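Local coordinates for protein putative glycosyltransferase (GalT1) (Streptococcus parasanguinis, PDB 4PHR) that probably acts as a glycosyltransferase, with the GT-D-fold domain of this construct binding UDP in a pocket that also has a manganese ion nearby, at residues L174-K179 with V203-T208; L189-K194 with I272-G277; P16-L21 with F136-E141. All blocks are in the same frame, centred on the assembly; numbering follows the deposited sequence.

Contact 1 (L174-K179 with V203-T208); sequences LVCPSK and VMLGPT. With UDP (uridine-5'-diphosphate), chain B.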
ATOM      1  N   LEU A 174       0.698 -11.391 -11.531  1.00 11.63           N
ATOM      2  CA  LEU A 174       1.512 -10.748 -12.545  1.00 13.68           C
ATOM      3  C   LEU A 174       2.751 -10.260 -11.812  1.00 12.43           C
ATOM      4  O   LEU A 174       2.667  -9.366 -10.970  1.00 12.59           O
ATOM      5  CB  LEU A 174       0.757  -9.574 -13.171  1.00 15.60           C
ATOM      6  CG  LEU A 174       1.351  -8.855 -14.381  1.00 21.18           C
ATOM      7  CD1 LEU A 174       1.553  -9.834 -15.537  1.00 23.58           C
ATOM      8  CD2 LEU A 174       0.460  -7.682 -14.803  1.00 21.39           C
ATOM      9  N   VAL A 175       3.898 -10.864 -12.109  1.00 12.28           N
ATOM     10  CA  VAL A 175       5.095 -10.612 -11.312  1.00 13.41           C
ATOM     11  C   VAL A 175       5.987  -9.615 -12.031  1.00 15.06           C
ATOM     12  O   VAL A 175       6.476  -9.885 -13.124  1.00 20.92           O
ATOM     13  CB  VAL A 175       5.845 -11.914 -10.987  1.00 14.25           C
ATOM     14  CG1 VAL A 175       7.093 -11.627 -10.178  1.00 18.60           C
ATOM     15  CG2 VAL A 175       4.921 -12.862 -10.228  1.00 15.86           C
ATOM     16  N   CYS A 176       6.179  -8.464 -11.399  1.00 12.07           N
ATOM     17  CA  CYS A 176       6.843  -7.316 -11.983  1.00 15.32           C
ATOM     18  C   CYS A 176       8.212  -7.091 -11.346  1.00 14.69           C
ATOM     19  O   CYS A 176       8.592  -7.801 -10.407  1.00 13.91           O
ATOM     20  CB  CYS A 176       5.962  -6.088 -11.773  1.00 14.32           C
ATOM     21  SG  CYS A 176       4.262  -6.281 -12.415  1.00 16.53           S
ATOM     22  N   PRO A 177       8.957  -6.087 -11.839  1.00 14.77           N
ATOM     23  CA  PRO A 177      10.267  -5.851 -11.224  1.00 16.44           C
ATOM     24  C   PRO A 177      10.147  -5.417  -9.766  1.00 14.61           C
ATOM     25  O   PRO A 177       9.213  -4.686  -9.413  1.00 12.99           O
ATOM     26  CB  PRO A 177      10.852  -4.720 -12.080  1.00 18.40           C
ATOM     27  CG  PRO A 177      10.174  -4.879 -13.404  1.00 20.31           C
ATOM     28  CD  PRO A 177       8.764  -5.269 -13.049  1.00 16.37           C
ATOM     29  N   SER A 178      11.076  -5.881  -8.935  1.00 13.86           N
ATOM     30  CA  SER A 178      11.095  -5.538  -7.517  1.00 14.90           C
ATOM     31  C   SER A 178      11.584  -4.118  -7.271  1.00 15.83           C
ATOM     32  O   SER A 178      11.426  -3.581  -6.183  1.00 15.11           O
ATOM     33  CB  SER A 178      11.962  -6.526  -6.743  1.00 16.40           C
ATOM     34  OG  SER A 178      13.293  -6.512  -7.236  1.00 20.27           O
ATOM     35  N   LYS A 179      12.185  -3.513  -8.286  1.00 15.79           N
ATOM     36  CA  LYS A 179      12.570  -2.110  -8.211  1.00 16.11           C
ATOM     37  C   LYS A 179      12.372  -1.453  -9.575  1.00 14.68           C
ATOM     38  O   LYS A 179      12.455  -2.114 -10.611  1.00 15.99           O
ATOM     39  CB  LYS A 179      14.013  -1.962  -7.719  1.00 26.92           C
ATOM     40  CG  LYS A 179      15.064  -2.473  -8.680  1.00 31.79           C
ATOM     41  CD  LYS A 179      16.455  -2.308  -8.084  1.00 34.54           C
ATOM     42  CE  LYS A 179      17.526  -2.299  -9.163  1.00 42.41           C
ATOM     43  NZ  LYS A 179      17.438  -3.492 -10.050  1.00 47.83           N
ATOM     44  N   VAL A 203      -2.722  -4.823  -5.554  1.00  9.75           N
ATOM     45  CA  VAL A 203      -1.457  -4.346  -6.090  1.00 10.30           C
ATOM     46  C   VAL A 203      -0.480  -4.042  -4.960  1.00  9.01           C
ATOM     47  O   VAL A 203      -0.815  -3.311  -4.027  1.00 10.88           O
ATOM     48  CB  VAL A 203      -1.654  -3.079  -6.956  1.00 11.99           C
ATOM     49  CG1 VAL A 203      -0.365  -2.745  -7.690  1.00 12.68           C
ATOM     50  CG2 VAL A 203      -2.803  -3.278  -7.939  1.00 12.83           C
ATOM     51  N   MET A 204       0.729  -4.597  -5.069  1.00  9.42           N
ATOM     52  CA  MET A 204       1.794  -4.388  -4.094  1.00  9.59           C
ATOM     53  C   MET A 204       3.029  -3.994  -4.898  1.00  8.61           C
ATOM     54  O   MET A 204       3.820  -4.847  -5.301  1.00  9.64           O
ATOM     55  CB  MET A 204       2.052  -5.655  -3.262  1.00 10.25           C
ATOM     56  CG  MET A 204       0.851  -6.123  -2.433  1.00 10.55           C
ATOM     57  SD  MET A 204      -0.431  -6.949  -3.422  1.00 13.03           S
ATOM     58  CE  MET A 204      -1.154  -8.062  -2.220  1.00 14.49           C
ATOM     59  N   LEU A 205       3.180  -2.696  -5.159  1.00  9.64           N
ATOM     60  CA  LEU A 205       4.127  -2.271  -6.182  1.00 10.21           C
ATOM     61  C   LEU A 205       4.593  -0.825  -6.007  1.00  9.93           C
ATOM     62  O   LEU A 205       4.820  -0.113  -6.983  1.00 12.13           O
ATOM     63  CB  LEU A 205       3.546  -2.498  -7.593  1.00 11.98           C
ATOM     64  CG  LEU A 205       4.575  -2.778  -8.695  1.00 13.82           C
ATOM     65  CD1 LEU A 205       5.192  -4.172  -8.542  1.00 12.74           C
ATOM     66  CD2 LEU A 205       3.945  -2.621 -10.077  1.00 16.34           C
ATOM     67  N   GLY A 206       4.761  -0.401  -4.761  1.00  9.93           N
ATOM     68  CA  GLY A 206       5.320   0.912  -4.504  1.00 10.63           C
ATOM     69  C   GLY A 206       4.568   2.017  -5.225  1.00 10.12           C
ATOM     70  O   GLY A 206       3.337   1.960  -5.333  1.00 12.54           O
ATOM     71  N   PRO A 207       5.291   3.052  -5.699  1.00  9.63           N
ATOM     72  CA  PRO A 207       4.595   4.188  -6.322  1.00 11.48           C
ATOM     73  C   PRO A 207       3.880   3.810  -7.614  1.00 10.95           C
ATOM     74  O   PRO A 207       2.855   4.417  -7.956  1.00 11.02           O
ATOM     75  CB  PRO A 207       5.722   5.192  -6.606  1.00 15.24           C
ATOM     76  CG  PRO A 207       6.968   4.392  -6.553  1.00 20.65           C
ATOM     77  CD  PRO A 207       6.740   3.281  -5.582  1.00 12.71           C
ATOM     78  N   THR A 208       4.408   2.818  -8.319  1.00 10.59           N
ATOM     79  CA  THR A 208       3.785   2.366  -9.551  1.00 10.91           C
ATOM     80  C   THR A 208       2.370   1.845  -9.286  1.00 11.38           C
ATOM     81  O   THR A 208       1.473   1.994 -10.123  1.00 12.74           O
ATOM     82  CB  THR A 208       4.651   1.308 -10.252  1.00 11.81           C
ATOM     83  OG1 THR A 208       5.942   1.870 -10.517  1.00 13.40           O
ATOM     84  CG2 THR A 208       4.019   0.863 -11.566  1.00 14.70           C
TER
HETATM   85  N1  UDP B 301       7.609  -2.978  -4.991  1.00 10.07           N
HETATM   86  C2  UDP B 301       7.924  -3.656  -6.143  1.00 10.76           C
HETATM   87  N3  UDP B 301       8.474  -2.981  -7.206  1.00 10.41           N
HETATM   88  C4  UDP B 301       8.706  -1.628  -7.131  1.00 10.94           C
HETATM   89  C5  UDP B 301       8.383  -0.934  -5.966  1.00 10.90           C
HETATM   90  C6  UDP B 301       7.968  -1.667  -4.860  1.00 10.42           C
HETATM   91  O2  UDP B 301       7.745  -4.871  -6.223  1.00 12.09           O
HETATM   92  O4  UDP B 301       9.175  -1.062  -8.124  1.00 12.91           O
HETATM   93  C1' UDP B 301       6.946  -3.708  -3.900  1.00 10.22           C
HETATM   94  C2' UDP B 301       7.729  -4.086  -2.671  1.00 10.86           C
HETATM   95  O2' UDP B 301       8.485  -5.257  -2.904  1.00 13.09           O
HETATM   96  C3' UDP B 301       6.607  -4.316  -1.684  1.00 10.92           C
HETATM   97  C4' UDP B 301       5.572  -3.284  -2.100  1.00 10.86           C
HETATM   98  O4' UDP B 301       5.939  -2.845  -3.411  1.00  9.51           O
HETATM   99  O3' UDP B 301       6.057  -5.602  -1.867  1.00 12.99           O
HETATM  100  C5' UDP B 301       5.518  -2.107  -1.133  1.00  9.99           C
HETATM  101  O5' UDP B 301       4.589  -1.153  -1.632  1.00  9.73           O
HETATM  102  PA  UDP B 301       4.306   0.241  -0.878  1.00  8.83           P
HETATM  103  O1A UDP B 301       5.521   1.078  -0.917  1.00 12.18           O
HETATM  104  O2A UDP B 301       3.094   0.810  -1.515  1.00 10.56           O
HETATM  105  O3A UDP B 301       4.044  -0.261   0.639  1.00  9.39           O
HETATM  106  PB  UDP B 301       3.540   0.500   1.990  1.00  8.65           P
HETATM  107  O1B UDP B 301       4.757   0.650   2.840  1.00 11.59           O
HETATM  108  O2B UDP B 301       2.567  -0.452   2.576  1.00 10.30           O
HETATM  109  O3B UDP B 301       2.953   1.825   1.614  1.00 10.49           O

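Contact 2 (L189-K194 with I272-G277); sequences LRLTEK and IVARIG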
ATOM      1  N   LEU A 189       0.211  -2.256 -17.096  1.00 18.64           N
ATOM      2  CA  LEU A 189      -1.195  -1.894 -17.232  1.00 20.59           C
ATOM      3  C   LEU A 189      -1.884  -2.786 -18.263  1.00 18.34           C
ATOM      4  O   LEU A 189      -2.975  -3.286 -18.021  1.00 19.11           O
ATOM      5  CB  LEU A 189      -1.348  -0.429 -17.635  1.00 22.25           C
ATOM      6  CG  LEU A 189      -2.791   0.044 -17.840  1.00 24.53           C
ATOM      7  CD1 LEU A 189      -3.625  -0.160 -16.571  1.00 27.10           C
ATOM      8  CD2 LEU A 189      -2.833   1.501 -18.295  1.00 24.61           C
ATOM      9  N   ARG A 190      -1.234  -2.976 -19.406  1.00 22.10           N
ATOM     10  CA  ARG A 190      -1.797  -3.763 -20.500  1.00 24.98           C
ATOM     11  C   ARG A 190      -2.088  -5.208 -20.069  1.00 21.56           C
ATOM     12  O   ARG A 190      -3.180  -5.722 -20.302  1.00 22.66           O
ATOM     13  CB  ARG A 190      -0.844  -3.733 -21.696  1.00 25.85           C
ATOM     14  CG  ARG A 190      -1.375  -4.434 -22.939  1.00 31.12           C
ATOM     15  CD  ARG A 190      -0.470  -4.213 -24.152  1.00 31.20           C
ATOM     16  NE  ARG A 190       0.867  -4.774 -23.961  1.00 35.68           N
ATOM     17  CZ  ARG A 190       1.967  -4.046 -23.788  1.00 41.12           C
ATOM     18  NH1 ARG A 190       1.898  -2.719 -23.790  1.00 42.97           N
ATOM     19  NH2 ARG A 190       3.140  -4.643 -23.618  1.00 44.37           N
ATOM     20  N   LEU A 191      -1.126  -5.847 -19.402  1.00 17.88           N
ATOM     21  CA  LEU A 191      -1.301  -7.241 -18.998  1.00 17.34           C
ATOM     22  C   LEU A 191      -2.244  -7.380 -17.805  1.00 16.83           C
ATOM     23  O   LEU A 191      -2.943  -8.383 -17.670  1.00 17.05           O
ATOM     24  CB  LEU A 191       0.051  -7.903 -18.703  1.00 18.21           C
ATOM     25  CG  LEU A 191       1.000  -8.011 -19.905  1.00 22.73           C
ATOM     26  CD1 LEU A 191       2.190  -8.905 -19.592  1.00 26.00           C
ATOM     27  CD2 LEU A 191       0.272  -8.509 -21.156  1.00 26.17           C
ATOM     28  N   THR A 192      -2.270  -6.375 -16.937  1.00 15.32           N
ATOM     29  CA  THR A 192      -3.225  -6.394 -15.829  1.00 16.65           C
ATOM     30  C   THR A 192      -4.658  -6.395 -16.366  1.00 19.23           C
ATOM     31  O   THR A 192      -5.475  -7.224 -15.963  1.00 19.01           O
ATOM     32  CB  THR A 192      -3.007  -5.221 -14.851  1.00 17.38           C
ATOM     33  OG1 THR A 192      -1.682  -5.289 -14.310  1.00 16.17           O
ATOM     34  CG2 THR A 192      -4.006  -5.289 -13.706  1.00 17.68           C
ATOM     35  N   GLU A 193      -4.946  -5.493 -17.304  1.00 19.08           N
ATOM     36  CA  GLU A 193      -6.263  -5.432 -17.934  1.00 22.07           C
ATOM     37  C   GLU A 193      -6.650  -6.765 -18.572  1.00 21.91           C
ATOM     38  O   GLU A 193      -7.777  -7.231 -18.421  1.00 23.50           O
ATOM     39  CB  GLU A 193      -6.288  -4.362 -19.025  1.00 25.18           C
ATOM     40  CG  GLU A 193      -6.109  -2.935 -18.550  1.00 32.11           C
ATOM     41  CD  GLU A 193      -6.065  -1.960 -19.714  1.00 40.64           C
ATOM     42  OE1 GLU A 193      -6.785  -2.188 -20.712  1.00 42.26           O
ATOM     43  OE2 GLU A 193      -5.301  -0.975 -19.640  1.00 47.99           O
ATOM     44  N   LYS A 194      -5.711  -7.360 -19.298  1.00 21.55           N
ATOM     45  CA  LYS A 194      -5.958  -8.612 -20.007  1.00 19.98           C
ATOM     46  C   LYS A 194      -6.332  -9.740 -19.055  1.00 21.76           C
ATOM     47  O   LYS A 194      -7.050 -10.670 -19.432  1.00 23.21           O
ATOM     48  CB  LYS A 194      -4.719  -9.028 -20.795  1.00 21.85           C
ATOM     49  CG  LYS A 194      -4.499  -8.265 -22.082  1.00 25.67           C
ATOM     50  CD  LYS A 194      -3.128  -8.587 -22.641  1.00 32.74           C
ATOM     51  CE  LYS A 194      -2.988  -8.088 -24.058  1.00 34.01           C
ATOM     52  NZ  LYS A 194      -3.904  -8.842 -24.953  1.00 37.33           N
ATOM     53  N   ILE A 272       1.616 -17.850 -11.200  1.00 12.61           N
ATOM     54  CA  ILE A 272       2.200 -16.793 -12.021  1.00 12.99           C
ATOM     55  C   ILE A 272       1.705 -16.854 -13.462  1.00 16.58           C
ATOM     56  O   ILE A 272       1.872 -17.865 -14.143  1.00 20.18           O
ATOM     57  CB  ILE A 272       3.749 -16.837 -11.996  1.00 14.68           C
ATOM     58  CG1 ILE A 272       4.275 -16.658 -10.563  1.00 15.54           C
ATOM     59  CG2 ILE A 272       4.337 -15.795 -12.972  1.00 16.16           C
ATOM     60  CD1 ILE A 272       5.778 -16.780 -10.450  1.00 19.82           C
ATOM     61  N   VAL A 273       1.084 -15.773 -13.921  1.00 14.30           N
ATOM     62  CA  VAL A 273       0.585 -15.729 -15.291  1.00 18.34           C
ATOM     63  C   VAL A 273       1.671 -15.238 -16.248  1.00 17.06           C
ATOM     64  O   VAL A 273       1.809 -15.749 -17.353  1.00 20.70           O
ATOM     65  CB  VAL A 273      -0.673 -14.851 -15.426  1.00 27.19           C
ATOM     66  CG1 VAL A 273      -1.733 -15.293 -14.441  1.00 26.73           C
ATOM     67  CG2 VAL A 273      -0.334 -13.390 -15.221  1.00 33.12           C
ATOM     68  N   ALA A 274       2.436 -14.242 -15.813  1.00 16.00           N
ATOM     69  CA  ALA A 274       3.545 -13.735 -16.602  1.00 19.46           C
ATOM     70  C   ALA A 274       4.511 -12.971 -15.711  1.00 14.68           C
ATOM     71  O   ALA A 274       4.140 -12.508 -14.632  1.00 13.93           O
ATOM     72  CB  ALA A 274       3.036 -12.839 -17.735  1.00 22.32           C
ATOM     73  N   ARG A 275       5.749 -12.853 -16.175  1.00 17.66           N
ATOM     74  CA  ARG A 275       6.756 -12.024 -15.542  1.00 18.50           C
ATOM     75  C   ARG A 275       7.064 -10.857 -16.465  1.00 19.54           C
ATOM     76  O   ARG A 275       7.190 -11.031 -17.682  1.00 21.66           O
ATOM     77  CB  ARG A 275       8.039 -12.813 -15.297  1.00 19.56           C
ATOM     78  CG  ARG A 275       7.937 -13.896 -14.237  1.00 22.25           C
ATOM     79  CD  ARG A 275       9.318 -14.481 -13.952  1.00 26.29           C
ATOM     80  NE  ARG A 275       9.313 -15.458 -12.864  1.00 28.57           N
ATOM     81  CZ  ARG A 275       9.566 -15.173 -11.588  1.00 30.47           C
ATOM     82  NH1 ARG A 275       9.841 -13.924 -11.217  1.00 30.39           N
ATOM     83  NH2 ARG A 275       9.544 -16.141 -10.680  1.00 32.11           N
ATOM     84  N   ILE A 276       7.190  -9.675 -15.875  1.00 15.60           N
ATOM     85  CA  ILE A 276       7.498  -8.457 -16.607  1.00 18.03           C
ATOM     86  C   ILE A 276       8.845  -7.940 -16.132  1.00 19.30           C
ATOM     87  O   ILE A 276       9.102  -7.892 -14.926  1.00 18.48           O
ATOM     88  CB  ILE A 276       6.424  -7.397 -16.344  1.00 19.17           C
ATOM     89  CG1 ILE A 276       5.079  -7.866 -16.907  1.00 21.01           C
ATOM     90  CG2 ILE A 276       6.833  -6.053 -16.929  1.00 21.03           C
ATOM     91  CD1 ILE A 276       3.926  -6.915 -16.640  1.00 24.37           C
ATOM     92  N   GLY A 277       9.706  -7.561 -17.072  1.00 24.16           N
ATOM     93  CA  GLY A 277      11.025  -7.057 -16.737  1.00 28.37           C
ATOM     94  C   GLY A 277      12.137  -7.701 -17.543  1.00 37.01           C
ATOM     95  O   GLY A 277      11.911  -8.669 -18.275  1.00 42.48           O
TER

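Contact 3 (P16-L21 with F136-E141); sequences PILESL and FESLKE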
ATOM      1  N   PRO A  16      -9.538   6.076  10.153  1.00 16.78           N
ATOM      2  CA  PRO A  16      -8.572   5.050  10.572  1.00 17.36           C
ATOM      3  C   PRO A  16      -8.882   3.688   9.955  1.00 17.54           C
ATOM      4  O   PRO A  16      -9.967   3.496   9.400  1.00 19.09           O
ATOM      5  CB  PRO A  16      -8.724   5.012  12.093  1.00 18.04           C
ATOM      6  CG  PRO A  16     -10.074   5.587  12.361  1.00 29.76           C
ATOM      7  CD  PRO A  16     -10.337   6.591  11.278  1.00 18.99           C
ATOM      8  N   ILE A  17      -7.930   2.765  10.062  1.00 17.79           N
ATOM      9  CA  ILE A  17      -8.005   1.456   9.416  1.00 18.35           C
ATOM     10  C   ILE A  17      -9.400   0.826   9.320  1.00 19.91           C
ATOM     11  O   ILE A  17      -9.865   0.511   8.228  1.00 20.39           O
ATOM     12  CB  ILE A  17      -7.039   0.444  10.078  1.00 23.13           C
ATOM     13  CG1 ILE A  17      -5.587   0.872   9.869  1.00 24.55           C
ATOM     14  CG2 ILE A  17      -7.245  -0.940   9.496  1.00 23.37           C
ATOM     15  CD1 ILE A  17      -4.605   0.110  10.741  1.00 26.30           C
ATOM     16  N   LEU A  18     -10.067   0.620  10.451  1.00 24.24           N
ATOM     17  CA  LEU A  18     -11.319  -0.137  10.418  1.00 26.01           C
ATOM     18  C   LEU A  18     -12.425   0.625   9.717  1.00 26.04           C
ATOM     19  O   LEU A  18     -13.294   0.035   9.074  1.00 29.26           O
ATOM     20  CB  LEU A  18     -11.770  -0.547  11.818  1.00 31.69           C
ATOM     21  CG  LEU A  18     -11.090  -1.798  12.365  1.00 34.17           C
ATOM     22  CD1 LEU A  18     -11.579  -2.087  13.771  1.00 32.27           C
ATOM     23  CD2 LEU A  18     -11.313  -3.001  11.443  1.00 32.16           C
ATOM     24  N   GLU A  19     -12.388   1.946   9.852  1.00 23.86           N
ATOM     25  CA  GLU A  19     -13.364   2.802   9.198  1.00 21.41           C
ATOM     26  C   GLU A  19     -13.103   2.854   7.696  1.00 20.68           C
ATOM     27  O   GLU A  19     -14.039   2.854   6.896  1.00 25.08           O
ATOM     28  CB  GLU A  19     -13.324   4.205   9.804  1.00 21.78           C
ATOM     29  CG  GLU A  19     -13.476   4.229  11.325  1.00 26.37           C
ATOM     30  CD  GLU A  19     -14.743   3.540  11.812  1.00 32.74           C
ATOM     31  OE1 GLU A  19     -14.709   2.947  12.912  1.00 48.70           O
ATOM     32  OE2 GLU A  19     -15.773   3.601  11.107  1.00 34.01           O
ATOM     33  N   SER A  20     -11.825   2.895   7.315  1.00 17.55           N
ATOM     34  CA  SER A  20     -11.454   2.837   5.899  1.00 19.26           C
ATOM     35  C   SER A  20     -11.953   1.552   5.263  1.00 21.07           C
ATOM     36  O   SER A  20     -12.477   1.558   4.151  1.00 21.34           O
ATOM     37  CB  SER A  20      -9.937   2.940   5.715  1.00 16.01           C
ATOM     38  OG  SER A  20      -9.519   4.279   5.866  1.00 17.31           O
ATOM     39  N   LEU A  21     -11.789   0.450   5.978  1.00 22.83           N
ATOM     40  CA  LEU A  21     -12.217  -0.842   5.458  1.00 24.74           C
ATOM     41  C   LEU A  21     -13.736  -0.908   5.283  1.00 28.33           C
ATOM     42  O   LEU A  21     -14.231  -1.477   4.307  1.00 29.82           O
ATOM     43  CB  LEU A  21     -11.710  -1.969   6.353  1.00 26.90           C
ATOM     44  CG  LEU A  21     -10.196  -2.186   6.231  1.00 28.41           C
ATOM     45  CD1 LEU A  21      -9.672  -3.090   7.343  1.00 32.33           C
ATOM     46  CD2 LEU A  21      -9.821  -2.740   4.849  1.00 29.70           C
ATOM     47  N   PHE A 136      -6.852  -7.456  10.675  1.00 18.29           N
ATOM     48  CA  PHE A 136      -6.529  -8.457   9.655  1.00 19.89           C
ATOM     49  C   PHE A 136      -7.753  -9.261   9.245  1.00 17.27           C
ATOM     50  O   PHE A 136      -7.899  -9.620   8.081  1.00 19.22           O
ATOM     51  CB  PHE A 136      -5.388  -9.376  10.098  1.00 17.00           C
ATOM     52  CG  PHE A 136      -4.028  -8.750   9.969  1.00 16.43           C
ATOM     53  CD1 PHE A 136      -3.509  -8.449   8.718  1.00 19.33           C
ATOM     54  CD2 PHE A 136      -3.271  -8.454  11.091  1.00 16.05           C
ATOM     55  CE1 PHE A 136      -2.259  -7.869   8.583  1.00 17.60           C
ATOM     56  CE2 PHE A 136      -2.017  -7.880  10.969  1.00 21.15           C
ATOM     57  CZ  PHE A 136      -1.510  -7.583   9.714  1.00 21.91           C
ATOM     58  N   GLU A 137      -8.648  -9.516  10.196  1.00 20.46           N
ATOM     59  CA  GLU A 137      -9.887 -10.211   9.878  1.00 22.86           C
ATOM     60  C   GLU A 137     -10.744  -9.373   8.936  1.00 20.21           C
ATOM     61  O   GLU A 137     -11.337  -9.896   7.993  1.00 25.02           O
ATOM     62  CB  GLU A 137     -10.665 -10.566  11.148  1.00 28.80           C
ATOM     63  CG  GLU A 137      -9.957 -11.555  12.067  1.00 36.92           C
ATOM     64  CD  GLU A 137      -9.944 -12.975  11.523  1.00 50.69           C
ATOM     65  OE1 GLU A 137      -9.550 -13.172  10.352  1.00 54.44           O
ATOM     66  OE2 GLU A 137     -10.330 -13.898  12.272  1.00 52.40           O
ATOM     67  N   SER A 138     -10.795  -8.064   9.173  1.00 23.02           N
ATOM     68  CA  SER A 138     -11.562  -7.192   8.294  1.00 21.92           C
ATOM     69  C   SER A 138     -10.935  -7.100   6.907  1.00 22.09           C
ATOM     70  O   SER A 138     -11.636  -7.117   5.897  1.00 23.51           O
ATOM     71  CB  SER A 138     -11.734  -5.802   8.902  1.00 26.07           C
ATOM     72  OG  SER A 138     -12.493  -4.973   8.042  1.00 29.88           O
ATOM     73  N   LEU A 139      -9.611  -7.013   6.862  1.00 19.38           N
ATOM     74  CA  LEU A 139      -8.901  -7.027   5.589  1.00 20.85           C
ATOM     75  C   LEU A 139      -9.225  -8.290   4.788  1.00 16.75           C
ATOM     76  O   LEU A 139      -9.534  -8.212   3.603  1.00 18.27           O
ATOM     77  CB  LEU A 139      -7.390  -6.931   5.812  1.00 21.26           C
ATOM     78  CG  LEU A 139      -6.824  -5.522   5.992  1.00 20.58           C
ATOM     79  CD1 LEU A 139      -5.450  -5.574   6.647  1.00 23.36           C
ATOM     80  CD2 LEU A 139      -6.765  -4.801   4.652  1.00 20.40           C
ATOM     81  N   LYS A 140      -9.157  -9.452   5.437  1.00 17.28           N
ATOM     82  CA  LYS A 140      -9.357 -10.725   4.745  1.00 17.22           C
ATOM     83  C   LYS A 140     -10.746 -10.810   4.115  1.00 17.13           C
ATOM     84  O   LYS A 140     -10.930 -11.469   3.093  1.00 18.66           O
ATOM     85  CB  LYS A 140      -9.131 -11.900   5.697  1.00 18.80           C
ATOM     86  CG  LYS A 140      -7.664 -12.159   6.028  1.00 18.17           C
ATOM     87  CD  LYS A 140      -7.529 -13.184   7.153  1.00 21.37           C
ATOM     88  CE  LYS A 140      -6.069 -13.463   7.469  1.00 21.56           C
ATOM     89  NZ  LYS A 140      -5.910 -14.462   8.565  1.00 23.12           N
ATOM     90  N   GLU A 141     -11.718 -10.134   4.717  1.00 20.16           N
ATOM     91  CA  GLU A 141     -13.067 -10.136   4.165  1.00 21.90           C
ATOM     92  C   GLU A 141     -13.128  -9.476   2.789  1.00 21.47           C
ATOM     93  O   GLU A 141     -14.067  -9.707   2.028  1.00 27.72           O
ATOM     94  CB  GLU A 141     -14.069  -9.493   5.133  1.00 26.41           C
ATOM     95  CG  GLU A 141     -14.308 -10.304   6.403  1.00 30.12           C
ATOM     96  CD  GLU A 141     -14.806 -11.718   6.127  1.00 40.09           C
ATOM     97  OE1 GLU A 141     -15.527 -11.918   5.126  1.00 40.49           O
ATOM     98  OE2 GLU A 141     -14.472 -12.634   6.909  1.00 42.20           O
TER
HETATM   99  O   HOH W   1     -13.871  -2.711   9.257  1.00 26.97           O

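Contact 1 (L174-K179 with V203-T208)
The C-terminal end of strand 170-176, running out through Cys176 and Pro177, comes close to Leu205, where the chain leaves strand 200-204 for helix 206-218. Direct contact is small and apolar: CD1 of Leu205 lies 3.8 Å from CB of Cys176, and the same methyl touches the uracil of the nucleotide on its other side. With its CG roughly anti to the backbone N (chi1 -151°), Leu205 brings CD1 to one side of the base plane at the margin between O2 and N3, 3.5 Å from UDP O2, with CG off N3. The opposite segment reads the edge of the same base: UDP N3 donates a nearly straight hydrogen bond of 2.9 Å to Pro177 O (169°). Leu205 covers the C2-N3 side of one face, while a backbone carbonyl takes the imide N-H. Gly206, whose phi is positive, gives its N-H to UDP O5' over 3.2 Å in a more bent bond (142°), holding the start of the diphosphate arm beside the helix. Such a nucleotide site at the C-terminal edge of a parallel sheet is common to Rossmann-like folds. Strand 147-153 runs between the two strands in the sheet; Cys176 also packs on Ile188 of helix 185-195, and Thr208 on Tyr185 at its start.

Contact 2 (L189-K194 with I272-G277)
Helix segment 189-194 lies beside strand 272-275 where that strand runs out into the last two residues of the chain; the closest CA atoms, of Leu191 and Ala274, are 8.4 Å apart. That spacing is bridged by side chains alone. Leu191 carries CG anti to its carbonyl carbon (chi1 -64°) and CD1 anti to CA (chi2 -169°), which stretches the branch out to the strand, and this single methyl makes the whole contact. It lies 4.0 Å from Ile276 CD1 and 4.1 Å from Ile276 CG1; the two side chains, coming from opposing sides, overlap alongside each other rather than meeting end on. A looser touch, 4.4 Å from Leu191 CD1 to Ala274 CB, adds a second point on the same face of the strand. The alternation of an extended chain explains the pattern: Ala274 and Ile276 face the helix, whereas Arg275 between them points away.

The helix belongs to the beta-alpha-beta crossover that joins strand 170-176 to strand 200-204, and strand 272-275 is one of the two edge strands of that parallel sheet, next to 170-176. The helix thus covers one face of the sheet near its margin. Leu191 also rests on Leu174 of the neighbouring strand, and Ile276 continues along the helix onto Ile188 and Glu187. The next residue after Leu191, Thr192, turns inward onto Leu174, Leu149 and Val151, with its OG1 hydrogen-bonded to Ile188 O.

Contact 3 (P16-L21 with F136-E141)
No ring or other flat side chain enters the interface where Leu18 and Leu21 meet Ser138 and Leu139; the one aromatic ring of the two segments, Phe136, turns away and meets Tyr233 edge-to-face and Tyr236 with the planes about 35° apart. The helices 17-21 and 136-140 run nearly parallel, with axes 10.1 Å apart and inclined by 16°. Ser138 is the small residue that faces the leucines. Its CB is 3.8 Å from Leu18 CD2, and its OG is 3.5 Å from Leu21 CD1, so the leucines pack around the serine from two positions one turn apart. Because OG is anti to the backbone N (chi1 -179°), the hydroxyl is carried toward the first helix, where a water links the two. The water donates to Leu18 O over 2.8 Å and is 2.9 Å from Ser138 OG, giving the hydroxyl a polar partner beside the leucines. Deeper in, the Leu21 and Leu139 side chains lie roughly perpendicular, with their CD2 atoms 3.7 Å apart. Lys25, a turn further along helix 17-27, hydrogen-bonds Ser138 O. Leu139 also packs on Ile229 of helix 229-238. Its side chain is about 10 Å from the bound UDP and about 7 Å from that of Ser120, a UDP-binding residue: a near-parallel helix pair of the GT-D fold, packed by leucines around a serine, near the nucleotide site without lining it.

How the contacts relate
From the N terminus, contact 3 closes first: helix 17-27 is met by helix 132-140 after an excursion through the strands of the three-stranded sheet. The chain then enters the five-stranded sheet, where the other two contacts follow. Their segments alternate, so contacts 1 and 2 cross: 174-179 and 203-208 enclose 189-194, whose partner 272-277 comes only at the C terminus. They also touch, since Val175 is backbone-bonded to Ala274 and Ile276. Contact 1 brings together the ends of two strands of the five-stranded sheet at the nucleotide, and contact 2 joins the last strand to the crossover helix. Contact 3 lies on the other side of the chain's centre from contact 1, about 23 Å between centres.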